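Transcriptional regulator, MarR family (Neisseria meningitidis serogroup B, PDB 3G3Z) probably binds DNA as a dimeric transcription factor of the MarR family, regulating gene expression through winged helix-turn-helix domains. Local coordinates at residues Leu69-Glu81 with Arg87-Ala99. Numbering follows the deposited sequence.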
loop_
_atom_site.group_PDB
_atom_site.type_symbol
_atom_site.label_atom_id
_atom_site.label_comp_id
_atom_site.label_asym_id
_atom_site.label_seq_id
_atom_site.Cartn_x
_atom_site.Cartn_y
_atom_site.Cartn_z
ATOM N N LEU A 69 -18.214 -4.474 -14.833
ATOM C CA LEU A 69 -18.451 -3.174 -15.457
ATOM C C LEU A 69 -19.095 -3.263 -16.851
ATOM O O LEU A 69 -19.956 -2.438 -17.200
ATOM C CB LEU A 69 -17.164 -2.336 -15.464
ATOM C CG LEU A 69 -16.669 -1.867 -14.079
ATOM C CD1 LEU A 69 -15.247 -1.371 -14.156
ATOM C CD2 LEU A 69 -17.567 -0.785 -13.459
ATOM N N ALA A 70 -18.689 -4.263 -17.638
ATOM C CA ALA A 70 -19.285 -4.504 -18.951
ATOM C C ALA A 70 -20.739 -4.926 -18.806
ATOM O O ALA A 70 -21.592 -4.466 -19.557
ATOM C CB ALA A 70 -18.498 -5.554 -19.734
ATOM N N GLY A 71 -21.008 -5.792 -17.828
ATOM C CA GLY A 71 -22.364 -6.242 -17.510
ATOM C C GLY A 71 -23.246 -5.094 -17.052
ATOM O O GLY A 71 -24.472 -5.152 -17.164
ATOM N N GLN A 72 -22.622 -4.037 -16.542
ATOM C CA GLN A 72 -23.361 -2.836 -16.173
ATOM C C GLN A 72 -23.433 -1.847 -17.322
ATOM O O GLN A 72 -23.970 -0.745 -17.167
ATOM C CB GLN A 72 -22.760 -2.200 -14.930
ATOM C CG GLN A 72 -23.145 -2.937 -13.658
ATOM C CD GLN A 72 -23.135 -2.021 -12.454
ATOM O OE1 GLN A 72 -24.184 -1.722 -11.875
ATOM N NE2 GLN A 72 -21.955 -1.550 -12.084
ATOM N N GLY A 73 -22.902 -2.251 -18.473
ATOM C CA GLY A 73 -22.867 -1.413 -19.671
ATOM C C GLY A 73 -21.946 -0.200 -19.581
ATOM O O GLY A 73 -22.072 0.735 -20.366
ATOM N N LEU A 74 -21.006 -0.217 -18.638
ATOM C CA LEU A 74 -20.152 0.945 -18.389
ATOM C C LEU A 74 -18.857 0.953 -19.200
ATOM O O LEU A 74 -18.264 2.014 -19.421
ATOM C CB LEU A 74 -19.855 1.073 -16.891
ATOM C CG LEU A 74 -21.096 1.267 -16.017
ATOM C CD1 LEU A 74 -20.761 1.142 -14.531
ATOM C CD2 LEU A 74 -21.786 2.609 -16.338
ATOM N N ILE A 75 -18.424 -0.234 -19.630
ATOM C CA ILE A 75 -17.227 -0.398 -20.458
ATOM C C ILE A 75 -17.501 -1.326 -21.647
ATOM O O ILE A 75 -18.569 -1.932 -21.729
ATOM C CB ILE A 75 -16.020 -0.938 -19.636
ATOM C CG1 ILE A 75 -16.323 -2.331 -19.078
ATOM C CG2 ILE A 75 -15.613 0.053 -18.528
ATOM C CD1 ILE A 75 -15.121 -3.052 -18.518
ATOM N N GLU A 76 -16.529 -1.443 -22.554
ATOM C CA GLU A 76 -16.650 -2.320 -23.717
ATOM C C GLU A 76 -15.290 -2.688 -24.314
ATOM O O GLU A 76 -14.366 -1.874 -24.339
ATOM C CB GLU A 76 -17.519 -1.656 -24.788
ATOM C CG GLU A 76 -16.904 -0.388 -25.383
ATOM C CD GLU A 76 -17.915 0.501 -26.069
ATOM O OE1 GLU A 76 -19.032 0.031 -26.363
ATOM O OE2 GLU A 76 -17.589 1.682 -26.310
ATOM N N TRP A 77 -15.178 -3.925 -24.788
ATOM C CA TRP A 77 -14.042 -4.341 -25.599
ATOM C C TRP A 77 -14.344 -3.985 -27.043
ATOM O O TRP A 77 -15.488 -4.098 -27.487
ATOM C CB TRP A 77 -13.830 -5.852 -25.502
ATOM C CG TRP A 77 -13.496 -6.334 -24.134
ATOM C CD1 TRP A 77 -12.250 -6.440 -23.584
ATOM C CD2 TRP A 77 -14.417 -6.781 -23.131
ATOM N NE1 TRP A 77 -12.335 -6.929 -22.301
ATOM C CE2 TRP A 77 -13.654 -7.145 -21.996
ATOM C CE3 TRP A 77 -15.812 -6.911 -23.080
ATOM C CZ2 TRP A 77 -14.242 -7.629 -20.818
ATOM C CZ3 TRP A 77 -16.394 -7.395 -21.910
ATOM C CH2 TRP A 77 -15.609 -7.746 -20.795
ATOM N N GLN A 78 -13.327 -3.553 -27.779
ATOM C CA GLN A 78 -13.462 -3.413 -29.222
ATOM C C GLN A 78 -13.503 -4.815 -29.830
ATOM O O GLN A 78 -13.133 -5.786 -29.172
ATOM C CB GLN A 78 -12.307 -2.603 -29.804
ATOM C CG GLN A 78 -10.954 -3.271 -29.668
ATOM C CD GLN A 78 -10.203 -3.327 -30.983
ATOM O OE1 GLN A 78 -9.627 -2.332 -31.427
ATOM N NE2 GLN A 78 -10.205 -4.499 -31.613
ATOM N N GLU A 79 -13.954 -4.926 -31.076
ATOM C CA GLU A 79 -14.039 -6.232 -31.734
ATOM C C GLU A 79 -12.755 -6.607 -32.480
ATOM O O GLU A 79 -12.124 -5.760 -33.119
ATOM C CB GLU A 79 -15.263 -6.311 -32.657
ATOM C CG GLU A 79 -16.607 -6.416 -31.920
ATOM C CD GLU A 79 -16.763 -7.712 -31.128
ATOM O OE1 GLU A 79 -16.350 -8.780 -31.629
ATOM O OE2 GLU A 79 -17.307 -7.663 -30.004
ATOM N N GLY A 80 -12.378 -7.881 -32.387
ATOM C CA GLY A 80 -11.186 -8.395 -33.058
ATOM C C GLY A 80 -11.052 -9.902 -32.960
ATOM O O GLY A 80 -11.778 -10.555 -32.205
ATOM N N GLU A 81 -10.115 -10.454 -33.729
ATOM C CA GLU A 81 -9.855 -11.891 -33.724
ATOM C C GLU A 81 -8.757 -12.280 -32.716
ATOM O O GLU A 81 -7.810 -13.005 -33.040
ATOM C CB GLU A 81 -9.542 -12.393 -35.144
ATOM C CG GLU A 81 -9.588 -13.916 -35.313
ATOM C CD GLU A 81 -10.885 -14.533 -34.809
ATOM O OE1 GLU A 81 -10.908 -15.004 -33.649
ATOM O OE2 GLU A 81 -11.882 -14.537 -35.569
ATOM N N ARG A 87 -7.399 -7.333 -25.734
ATOM C CA ARG A 87 -8.091 -6.405 -26.626
ATOM C C ARG A 87 -8.393 -5.074 -25.919
ATOM O O ARG A 87 -8.569 -5.037 -24.700
ATOM C CB ARG A 87 -9.360 -7.069 -27.173
ATOM C CG ARG A 87 -9.982 -6.390 -28.380
ATOM C CD ARG A 87 -10.341 -7.368 -29.519
ATOM N NE ARG A 87 -10.742 -8.711 -29.081
ATOM C CZ ARG A 87 -11.955 -9.052 -28.641
ATOM N NH1 ARG A 87 -12.927 -8.151 -28.550
ATOM N NH2 ARG A 87 -12.195 -10.307 -28.279
ATOM N N LEU A 88 -8.434 -3.990 -26.693
ATOM C CA LEU A 88 -8.589 -2.640 -26.146
ATOM C C LEU A 88 -9.911 -2.430 -25.427
ATOM O O LEU A 88 -10.985 -2.748 -25.947
ATOM C CB LEU A 88 -8.435 -1.574 -27.239
ATOM C CG LEU A 88 -7.033 -1.114 -27.634
ATOM C CD1 LEU A 88 -7.078 -0.378 -28.976
ATOM C CD2 LEU A 88 -6.398 -0.241 -26.548
ATOM N N LEU A 89 -9.808 -1.875 -24.228
ATOM C CA LEU A 89 -10.952 -1.605 -23.382
ATOM C C LEU A 89 -11.304 -0.117 -23.469
ATOM O O LEU A 89 -10.425 0.744 -23.472
ATOM C CB LEU A 89 -10.607 -1.999 -21.949
ATOM C CG LEU A 89 -11.615 -2.547 -20.952
ATOM C CD1 LEU A 89 -12.507 -3.628 -21.542
ATOM C CD2 LEU A 89 -10.828 -3.094 -19.767
ATOM N N SER A 90 -12.598 0.167 -23.531
ATOM C CA SER A 90 -13.102 1.516 -23.714
ATOM C C SER A 90 -14.260 1.783 -22.746
ATOM O O SER A 90 -15.023 0.877 -22.417
ATOM C CB SER A 90 -13.558 1.666 -25.169
ATOM O OG SER A 90 -14.277 2.860 -25.383
ATOM N N LEU A 91 -14.374 3.018 -22.271
ATOM C CA LEU A 91 -15.590 3.469 -21.592
ATOM C C LEU A 91 -16.708 3.654 -22.615
ATOM O O LEU A 91 -16.499 4.249 -23.678
ATOM C CB LEU A 91 -15.350 4.798 -20.883
ATOM C CG LEU A 91 -15.207 4.969 -19.362
ATOM C CD1 LEU A 91 -14.777 3.726 -18.578
ATOM C CD2 LEU A 91 -14.267 6.131 -19.097
ATOM N N THR A 92 -17.890 3.141 -22.294
ATOM C CA THR A 92 -19.072 3.407 -23.096
ATOM C C THR A 92 -19.528 4.844 -22.857
ATOM O O THR A 92 -18.967 5.551 -22.016
ATOM C CB THR A 92 -20.214 2.469 -22.714
ATOM O OG1 THR A 92 -20.547 2.682 -21.339
ATOM C CG2 THR A 92 -19.809 1.011 -22.935
ATOM N N GLU A 93 -20.553 5.276 -23.582
ATOM C CA GLU A 93 -21.138 6.585 -23.317
ATOM C C GLU A 93 -21.664 6.692 -21.884
ATOM O O GLU A 93 -21.379 7.670 -21.185
ATOM C CB GLU A 93 -22.223 6.938 -24.345
ATOM C CG GLU A 93 -21.672 7.506 -25.660
ATOM C CD GLU A 93 -20.528 8.517 -25.460
ATOM O OE1 GLU A 93 -20.700 9.506 -24.705
ATOM O OE2 GLU A 93 -19.451 8.315 -26.065
ATOM N N THR A 94 -22.404 5.678 -21.441
ATOM C CA THR A 94 -22.890 5.648 -20.057
ATOM C C THR A 94 -21.733 5.601 -19.056
ATOM O O THR A 94 -21.832 6.172 -17.973
ATOM C CB THR A 94 -23.865 4.477 -19.805
ATOM O OG1 THR A 94 -23.172 3.233 -19.951
ATOM C CG2 THR A 94 -25.041 4.531 -20.792
ATOM N N GLY A 95 -20.638 4.937 -19.433
ATOM C CA GLY A 95 -19.416 4.893 -18.618
ATOM C C GLY A 95 -18.732 6.239 -18.426
ATOM O O GLY A 95 -18.204 6.529 -17.348
ATOM N N LYS A 96 -18.747 7.066 -19.468
ATOM C CA LYS A 96 -18.107 8.379 -19.426
ATOM C C LYS A 96 -18.850 9.335 -18.501
ATOM O O LYS A 96 -18.229 10.002 -17.680
ATOM C CB LYS A 96 -17.983 8.962 -20.836
ATOM C CG LYS A 96 -17.072 8.147 -21.724
ATOM C CD LYS A 96 -17.146 8.574 -23.167
ATOM C CE LYS A 96 -16.277 7.658 -23.993
ATOM N NZ LYS A 96 -16.023 8.215 -25.340
ATOM N N ALA A 97 -20.177 9.394 -18.637
ATOM C CA ALA A 97 -21.018 10.119 -17.690
ATOM C C ALA A 97 -20.810 9.576 -16.259
ATOM O O ALA A 97 -20.630 10.346 -15.315
ATOM C CB ALA A 97 -22.488 10.023 -18.109
ATOM N N TYR A 98 -20.814 8.253 -16.116
ATOM C CA TYR A 98 -20.530 7.593 -14.828
ATOM C C TYR A 98 -19.177 8.024 -14.244
ATOM O O TYR A 98 -19.081 8.353 -13.057
ATOM C CB TYR A 98 -20.606 6.075 -15.012
ATOM C CG TYR A 98 -20.472 5.213 -13.771
ATOM C CD1 TYR A 98 -19.221 4.797 -13.329
ATOM C CD2 TYR A 98 -21.601 4.761 -13.077
ATOM C CE1 TYR A 98 -19.083 3.966 -12.221
ATOM C CE2 TYR A 98 -21.473 3.938 -11.957
ATOM C CZ TYR A 98 -20.200 3.544 -11.537
ATOM O OH TYR A 98 -20.025 2.742 -10.429
ATOM N N ALA A 99 -18.140 8.054 -15.082
ATOM C CA ALA A 99 -16.779 8.366 -14.618
ATOM C C ALA A 99 -16.497 9.852 -14.379
ATOM O O ALA A 99 -15.592 10.187 -13.614
ATOM C CB ALA A 99 -15.731 7.774 -15.555
HETATM O O HOH W 1 -24.850 1.628 -18.236
#
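T92 reaches across to G73, just past the end of helix 59-71. Its CB lies 3.5 Å from G73 O. From there OG1 takes the place between backbone N and carbonyl carbon (chi1 61°), which sets it 2.7 Å from G73 O; it donates to that oxygen from 16° off the carbonyl plane. L74 O is also near, 3.1 Å from T92 OG1. T92 is the N-cap of helix 93-117, its OG1 accepting from G95 N, so one hydroxyl ties that helix to G73, the positive-phi residue of a Schellman motif. The other branch, T92 CG2, lies 3.4 Å from both I75 O and G73 O, with E76 OE1 a little further. T92 N also bonds to L74 O, coming from well above the carbonyl plane. Further along, E76 and S90 exchange both backbone N-H...O bonds, and Q78 N donates to L88 O. Strands 75-77 and 89-91 thereby form the antiparallel hairpin of a winged helix-turn-helix domain, the wing of MarR-type regulators, with helix 59-71 leading in and helix 93-117 leading out. On one face of the hairpin, L89 CD1 sits over the five-membered ring of W77, 3.5 Å from its centroid, a CH-pi contact. W77 NE1 is hydrogen-bonded to Q48, while R84 makes a cation-pi contact with the indole. L89 CD1 also meets I75 CD1. Toward the wing tip the R87 chain, bent at chi2 and chi3, crosses the Q78 side chain, CG to CG 3.5 Å, its guanidinium turned 51° from the amide. R87 NH1 donates to Q78 O; NH2 is held by Q82 O, and G80 O lies over one guanidinium face. At the far end L74 CD1 stands over the centre of the Y98 ring, 3.8 Å from its centroid, and CD2 touches Y98 CB and CG.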